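Local coordinates for protein putative sortase (Streptococcus pneumoniae, PDB 2W1J) that probably acts as a pilus-specific class C sortase, a cysteine transpeptidase that joins pilin subunits covalently during pilus fibre assembly, at residues K122-L127 / V172-C177; Q151-E156 / R186-G191. All blocks are in the same frame, centred on the assembly; numbering follows the deposited sequence. Where two conformers were deposited one is given.

Interaction 1: residues K122-L127 / V172-C177; sequences KMFTDL and VTLLTC
The ring of Phe-124 overlaps Leu-174, with CE2 3.9 Å from Leu-174 CB, the two side chains crossing at about a right angle. Its edge meets the strand backbone: Phe-124 CD2 is 3.8 Å from Leu-175 O, near the ring plane. Leu-127 packs on one face of the same ring, where its CD1 sits toward the rim. Both branches of Leu-127 touch the strand. CD1 is 4.1 Å from Leu-174 CD1, and CD2 lies 3.9 Å from Leu-174 CB and 3.8 Å from Thr-176 CG2. Leu-127 holds a chi1 of -130°, off the staggered positions. Thr-176 turns OG1 anti to its own N. OG1 hydrogen-bonds outside this contact, to Ala-114 O and Thr-116 OG1. No hydrogen bond joins the two segments; the contact is buried and mainly van der Waals, with two carbonyl oxygens and a hydroxyl taking part. The loop is braced by a type II' turn from Lys-122 to Thr-125. Lys-122 O accepts from both Thr-125 N and Thr-125 OG1, each at 2.8 Å. The strand sequence TLLTC matches the TLXTC signature of sortases, whose cysteine is the nucleophile; Cys-177 is therefore probably that residue, and the loop packs on the strand that carries it.

Interaction 2: residues Q151-E156 / R186-G191; sequences QVKVIE and RLLVRG
Strands 144-155 and 185-194 run antiparallel here, and their backbones are joined by six hydrogen bonds in three reciprocal pairs. Lys-153 and Leu-188 form the middle pair: Lys-153 N gives to Leu-188 O at 3.0 Å, and Leu-188 N gives to Lys-153 O at 2.9 Å. Ile-155 and Arg-186 repeat this, each amide N giving to the other residue's O. The pair Gln-151 and Arg-190 is uneven. Arg-190 N lies nearly on the C=O axis of Gln-151, 2.8 Å from the O, and the bond is close to straight (168°). The return bond from Gln-151 N to Arg-190 O is weak. Two carbonyls also receive short CA-H contacts: Leu-188 O from Val-152 CA and Arg-186 O from Val-154 CA. Val-152 and Val-154 belong to the non-hydrogen-bonded pairs, with Val-189 and Leu-187. The backbones of those two turn to the other neighbour, Leu-187 bonding to Thr-176 and Val-189 to Leu-174. In the eight-stranded beta-barrel of sortases, strand 185-194 thus lies between 144-155 and 170-178.

The charged ends find partners beyond the two segments. Arg-186 NH2 makes a salt bridge to Asp-42, and NH1 bonds to Asn-183 O. Lys-153 NZ pairs with Asp-162. Arg-190 NH2 pairs with Asp-150, and Arg-190 also makes a cation-pi contact with Tyr-171. The Gln-151 amide stacks over one face of the Arg-190 guanidinium, their planes 24° apart, with Gln-151 NE2 3.7 Å from Arg-190 NH1. On the sheet face of Gln-151, Lys-153 and Ile-155, Ile-155 CG1 is tucked between the backbone N and C (chi1 60°), 3.7 Å from Arg-186 CB. Leu-188 CD1 meets both CG2 and CD1 of Ile-155. On the other face, Val-152 CG1 touches Leu-187 CD1 at 3.7 Å.

The centres of interactions 1 and 2 are about 9 Å apart. Their segments alternate along the chain: 122-127, 151-156, 172-177, 186-191. Three of the four are strands of one sheet, and 122-127 is a loop packed against it. Segment 172-177 pairs directly with 186-191: Leu-174 N is 2.8 Å from Val-189 O, and Leu-187 N is 2.8 Å from Thr-176 O, both probable hydrogen bonds. Leu-175 also packs on Leu-188. At one end, Cys-177 SG lies 3.4 Å from Arg-186 NH1. This is consistent with the cysteine and arginine of a sortase active site; interaction 1 contains the strand of the cysteine and interaction 2 the strand of the arginine.

Interaction 1: residues K122-L127 / V172-C177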
loop_
_atom_site.group_PDB
_atom_site.type_symbol
_atom_site.label_atom_id
_atom_site.label_comp_id
_atom_site.label_asym_id
_atom_site.label_seq_id
_atom_site.Cartn_x
_atom_site.Cartn_y
_atom_site.Cartn_z
ATOM N N LYS A 122 -11.204 7.897 9.259
ATOM C CA LYS A 122 -10.668 8.846 8.298
ATOM C C LYS A 122 -9.905 8.186 7.146
ATOM O O LYS A 122 -9.899 8.718 6.041
ATOM C CB LYS A 122 -9.831 9.933 8.982
ATOM C CG LYS A 122 -8.593 9.422 9.678
ATOM C CD LYS A 122 -7.901 10.524 10.471
ATOM C CE LYS A 122 -6.472 10.126 10.787
ATOM N NZ LYS A 122 -5.781 11.172 11.590
ATOM N N MET A 123 -9.315 7.015 7.388
ATOM C CA MET A 123 -8.561 6.310 6.344
ATOM C C MET A 123 -7.654 7.286 5.585
ATOM O O MET A 123 -6.805 7.921 6.208
ATOM C CB MET A 123 -9.497 5.522 5.417
ATOM C CG MET A 123 -10.377 4.483 6.135
ATOM S SD MET A 123 -9.415 3.293 7.088
ATOM C CE MET A 123 -10.694 2.088 7.442
ATOM N N PHE A 124 -7.839 7.419 4.270
ATOM C CA PHE A 124 -6.990 8.305 3.446
ATOM C C PHE A 124 -7.668 9.654 3.118
ATOM O O PHE A 124 -7.290 10.344 2.173
ATOM C CB PHE A 124 -6.578 7.623 2.132
ATOM C CG PHE A 124 -5.367 6.710 2.228
ATOM C CD1 PHE A 124 -4.632 6.535 3.399
ATOM C CD2 PHE A 124 -4.958 6.030 1.088
ATOM C CE1 PHE A 124 -3.524 5.681 3.415
ATOM C CE2 PHE A 124 -3.862 5.189 1.092
ATOM C CZ PHE A 124 -3.133 5.012 2.248
ATOM N N THR A 125 -8.671 10.045 3.898
ATOM C CA THR A 125 -9.376 11.299 3.618
ATOM C C THR A 125 -8.433 12.491 3.475
ATOM O O THR A 125 -8.647 13.357 2.615
ATOM C CB THR A 125 -10.430 11.597 4.694
ATOM O OG1 THR A 125 -11.448 10.602 4.610
ATOM C CG2 THR A 125 -11.054 12.986 4.488
ATOM N N ASP A 126 -7.411 12.557 4.323
ATOM C CA ASP A 126 -6.513 13.712 4.314
ATOM C C ASP A 126 -5.361 13.600 3.306
ATOM O O ASP A 126 -4.432 14.405 3.322
ATOM C CB ASP A 126 -5.971 13.994 5.719
ATOM C CG ASP A 126 -7.013 14.608 6.643
ATOM O OD1 ASP A 126 -7.988 15.234 6.157
ATOM O OD2 ASP A 126 -6.852 14.458 7.870
ATOM N N LEU A 127 -5.429 12.623 2.406
ATOM C CA LEU A 127 -4.403 12.518 1.367
ATOM C C LEU A 127 -4.310 13.797 0.540
ATOM O O LEU A 127 -3.236 14.128 0.029
ATOM C CB LEU A 127 -4.688 11.335 0.444
ATOM C CG LEU A 127 -3.540 10.364 0.189
ATOM C CD1 LEU A 127 -2.908 9.801 1.468
ATOM C CD2 LEU A 127 -4.005 9.231 -0.724
ATOM N N VAL A 172 6.124 3.970 -4.346
ATOM C CA VAL A 172 4.867 3.545 -3.740
ATOM C C VAL A 172 3.855 4.643 -4.043
ATOM O O VAL A 172 4.146 5.830 -3.853
ATOM C CB VAL A 172 4.990 3.333 -2.214
ATOM C CG1 VAL A 172 3.615 3.162 -1.572
ATOM C CG2 VAL A 172 5.868 2.122 -1.922
ATOM N N THR A 173 2.684 4.245 -4.531
ATOM C CA THR A 173 1.580 5.180 -4.729
ATOM C C THR A 173 0.467 4.875 -3.740
ATOM O O THR A 173 0.075 3.716 -3.550
ATOM C CB THR A 173 1.055 5.130 -6.177
ATOM O OG1 THR A 173 2.089 5.596 -7.056
ATOM C CG2 THR A 173 -0.208 5.984 -6.369
ATOM N N LEU A 174 -0.018 5.936 -3.102
ATOM C CA LEU A 174 -1.183 5.901 -2.231
ATOM C C LEU A 174 -2.381 6.358 -3.057
ATOM O O LEU A 174 -2.355 7.428 -3.676
ATOM C CB LEU A 174 -0.948 6.794 -1.015
ATOM C CG LEU A 174 0.405 6.588 -0.321
ATOM C CD1 LEU A 174 0.521 7.548 0.851
ATOM C CD2 LEU A 174 0.555 5.160 0.155
ATOM N N LEU A 175 -3.407 5.507 -3.087
ATOM C CA LEU A 175 -4.537 5.643 -3.997
ATOM C C LEU A 175 -5.842 5.814 -3.221
ATOM O O LEU A 175 -6.139 5.013 -2.338
ATOM C CB LEU A 175 -4.620 4.372 -4.851
ATOM C CG LEU A 175 -5.839 4.141 -5.739
ATOM C CD1 LEU A 175 -5.912 5.229 -6.796
ATOM C CD2 LEU A 175 -5.801 2.765 -6.391
ATOM N N THR A 176 -6.622 6.838 -3.572
ATOM C CA THR A 176 -7.951 6.998 -2.980
ATOM C C THR A 176 -8.900 7.619 -3.996
ATOM O O THR A 176 -8.504 7.910 -5.124
ATOM C CB THR A 176 -7.878 7.794 -1.665
ATOM O OG1 THR A 176 -9.107 7.657 -0.950
ATOM C CG2 THR A 176 -7.583 9.270 -1.910
ATOM N N CYS A 177 -10.151 7.819 -3.600
ATOM C CA CYS A 177 -11.115 8.464 -4.484
ATOM C C CYS A 177 -11.092 9.974 -4.313
ATOM O O CYS A 177 -10.733 10.486 -3.251
ATOM C CB CYS A 177 -12.525 7.932 -4.227
ATOM S SG CYS A 177 -12.706 6.203 -4.677
#

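Interaction 2: residues Q151-E156 / R186-G191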
loop_
_atom_site.group_PDB
_atom_site.type_symbol
_atom_site.label_atom_id
_atom_site.label_comp_id
_atom_site.label_asym_id
_atom_site.label_seq_id
_atom_site.Cartn_x
_atom_site.Cartn_y
_atom_site.Cartn_z
ATOM N N GLN A 151 4.958 13.303 -6.840
ATOM C CA GLN A 151 3.944 13.525 -7.876
ATOM C C GLN A 151 2.582 13.229 -7.284
ATOM O O GLN A 151 2.397 12.184 -6.660
ATOM C CB GLN A 151 4.179 12.635 -9.095
ATOM C CG GLN A 151 3.124 12.797 -10.195
ATOM C CD GLN A 151 3.432 11.944 -11.412
ATOM O OE1 GLN A 151 4.192 12.345 -12.297
ATOM N NE2 GLN A 151 2.843 10.753 -11.464
ATOM N N VAL A 152 1.651 14.165 -7.445
ATOM C CA VAL A 152 0.261 13.967 -7.051
ATOM C C VAL A 152 -0.568 14.207 -8.297
ATOM O O VAL A 152 -0.391 15.218 -8.981
ATOM C CB VAL A 152 -0.149 14.942 -5.943
ATOM C CG1 VAL A 152 -1.628 14.757 -5.607
ATOM C CG2 VAL A 152 0.735 14.736 -4.702
ATOM N N LYS A 153 -1.455 13.276 -8.629
ATOM C CA LYS A 153 -2.250 13.473 -9.822
ATOM C C LYS A 153 -3.633 12.878 -9.693
ATOM O O LYS A 153 -3.892 12.026 -8.836
ATOM C CB LYS A 153 -1.536 12.991 -11.077
ATOM C CG LYS A 153 -1.453 11.500 -11.208
ATOM C CD LYS A 153 -0.597 11.106 -12.437
ATOM C CE LYS A 153 -1.268 11.459 -13.744
ATOM N NZ LYS A 153 -0.420 11.150 -14.935
ATOM N N VAL A 154 -4.519 13.359 -10.553
ATOM C CA VAL A 154 -5.891 12.879 -10.606
ATOM C C VAL A 154 -6.106 12.108 -11.911
ATOM O O VAL A 154 -5.694 12.564 -12.984
ATOM C CB VAL A 154 -6.887 14.044 -10.480
ATOM C CG1 VAL A 154 -8.322 13.552 -10.608
ATOM C CG2 VAL A 154 -6.676 14.767 -9.155
ATOM N N ILE A 155 -6.718 10.930 -11.811
ATOM C CA ILE A 155 -6.966 10.082 -12.979
ATOM C C ILE A 155 -8.425 9.634 -13.006
ATOM O O ILE A 155 -9.136 9.691 -11.990
ATOM C CB ILE A 155 -6.087 8.790 -12.948
ATOM C CG1 ILE A 155 -6.393 7.957 -11.703
ATOM C CG2 ILE A 155 -4.600 9.125 -13.028
ATOM C CD1 ILE A 155 -5.884 6.506 -11.747
ATOM N N GLU A 156 -8.865 9.148 -14.158
ATOM C CA GLU A 156 -10.135 8.429 -14.188
ATOM C C GLU A 156 -9.914 7.008 -13.659
ATOM O O GLU A 156 -8.798 6.477 -13.721
ATOM C CB GLU A 156 -10.742 8.414 -15.586
ATOM C CG GLU A 156 -9.841 7.754 -16.588
ATOM C CD GLU A 156 -10.377 7.796 -17.996
ATOM O OE1 GLU A 156 -11.070 8.775 -18.354
ATOM O OE2 GLU A 156 -10.081 6.842 -18.744
ATOM N N ARG A 186 -9.800 9.369 -9.220
ATOM C CA ARG A 186 -8.902 8.819 -8.205
ATOM C C ARG A 186 -7.727 9.764 -8.018
ATOM O O ARG A 186 -7.248 10.379 -8.982
ATOM C CB ARG A 186 -8.382 7.423 -8.588
ATOM C CG ARG A 186 -9.486 6.433 -8.974
ATOM C CD ARG A 186 -10.367 6.052 -7.800
ATOM N NE ARG A 186 -11.457 5.152 -8.190
ATOM C CZ ARG A 186 -12.740 5.488 -8.281
ATOM N NH1 ARG A 186 -13.138 6.730 -8.034
ATOM N NH2 ARG A 186 -13.636 4.565 -8.628
ATOM N N LEU A 187 -7.297 9.893 -6.768
ATOM C CA LEU A 187 -6.126 10.678 -6.400
ATOM C C LEU A 187 -4.967 9.720 -6.171
ATOM O O LEU A 187 -5.107 8.735 -5.428
ATOM C CB LEU A 187 -6.416 11.443 -5.105
ATOM C CG LEU A 187 -5.288 12.320 -4.556
ATOM C CD1 LEU A 187 -5.051 13.486 -5.480
ATOM C CD2 LEU A 187 -5.614 12.822 -3.151
ATOM N N LEU A 188 -3.835 10.024 -6.796
ATOM C CA LEU A 188 -2.619 9.225 -6.698
ATOM C C LEU A 188 -1.531 10.075 -6.078
ATOM O O LEU A 188 -1.138 11.089 -6.668
ATOM C CB LEU A 188 -2.127 8.821 -8.085
ATOM C CG LEU A 188 -2.999 7.929 -8.953
ATOM C CD1 LEU A 188 -2.249 7.452 -10.175
ATOM C CD2 LEU A 188 -3.569 6.786 -8.185
ATOM N N VAL A 189 -1.032 9.664 -4.922
ATOM C CA VAL A 189 0.078 10.351 -4.287
ATOM C C VAL A 189 1.268 9.407 -4.382
ATOM O O VAL A 189 1.292 8.375 -3.710
ATOM C CB VAL A 189 -0.252 10.699 -2.828
ATOM C CG1 VAL A 189 0.979 11.262 -2.130
ATOM C CG2 VAL A 189 -1.416 11.700 -2.774
ATOM N N ARG A 190 2.223 9.739 -5.245
ATOM C CA ARG A 190 3.368 8.871 -5.503
ATOM C C ARG A 190 4.581 9.360 -4.739
ATOM O O ARG A 190 4.915 10.547 -4.803
ATOM C CB ARG A 190 3.711 8.848 -6.996
ATOM C CG ARG A 190 4.792 7.842 -7.347
ATOM C CD ARG A 190 5.139 7.914 -8.819
ATOM N NE ARG A 190 5.896 9.114 -9.141
ATOM C CZ ARG A 190 6.279 9.445 -10.367
ATOM N NH1 ARG A 190 5.882 8.717 -11.406
ATOM N NH2 ARG A 190 7.010 10.537 -10.562
ATOM N N GLY A 191 5.267 8.440 -4.062
ATOM C CA GLY A 191 6.568 8.736 -3.456
ATOM C C GLY A 191 7.666 7.856 -4.026
ATOM O O GLY A 191 7.399 6.720 -4.410
#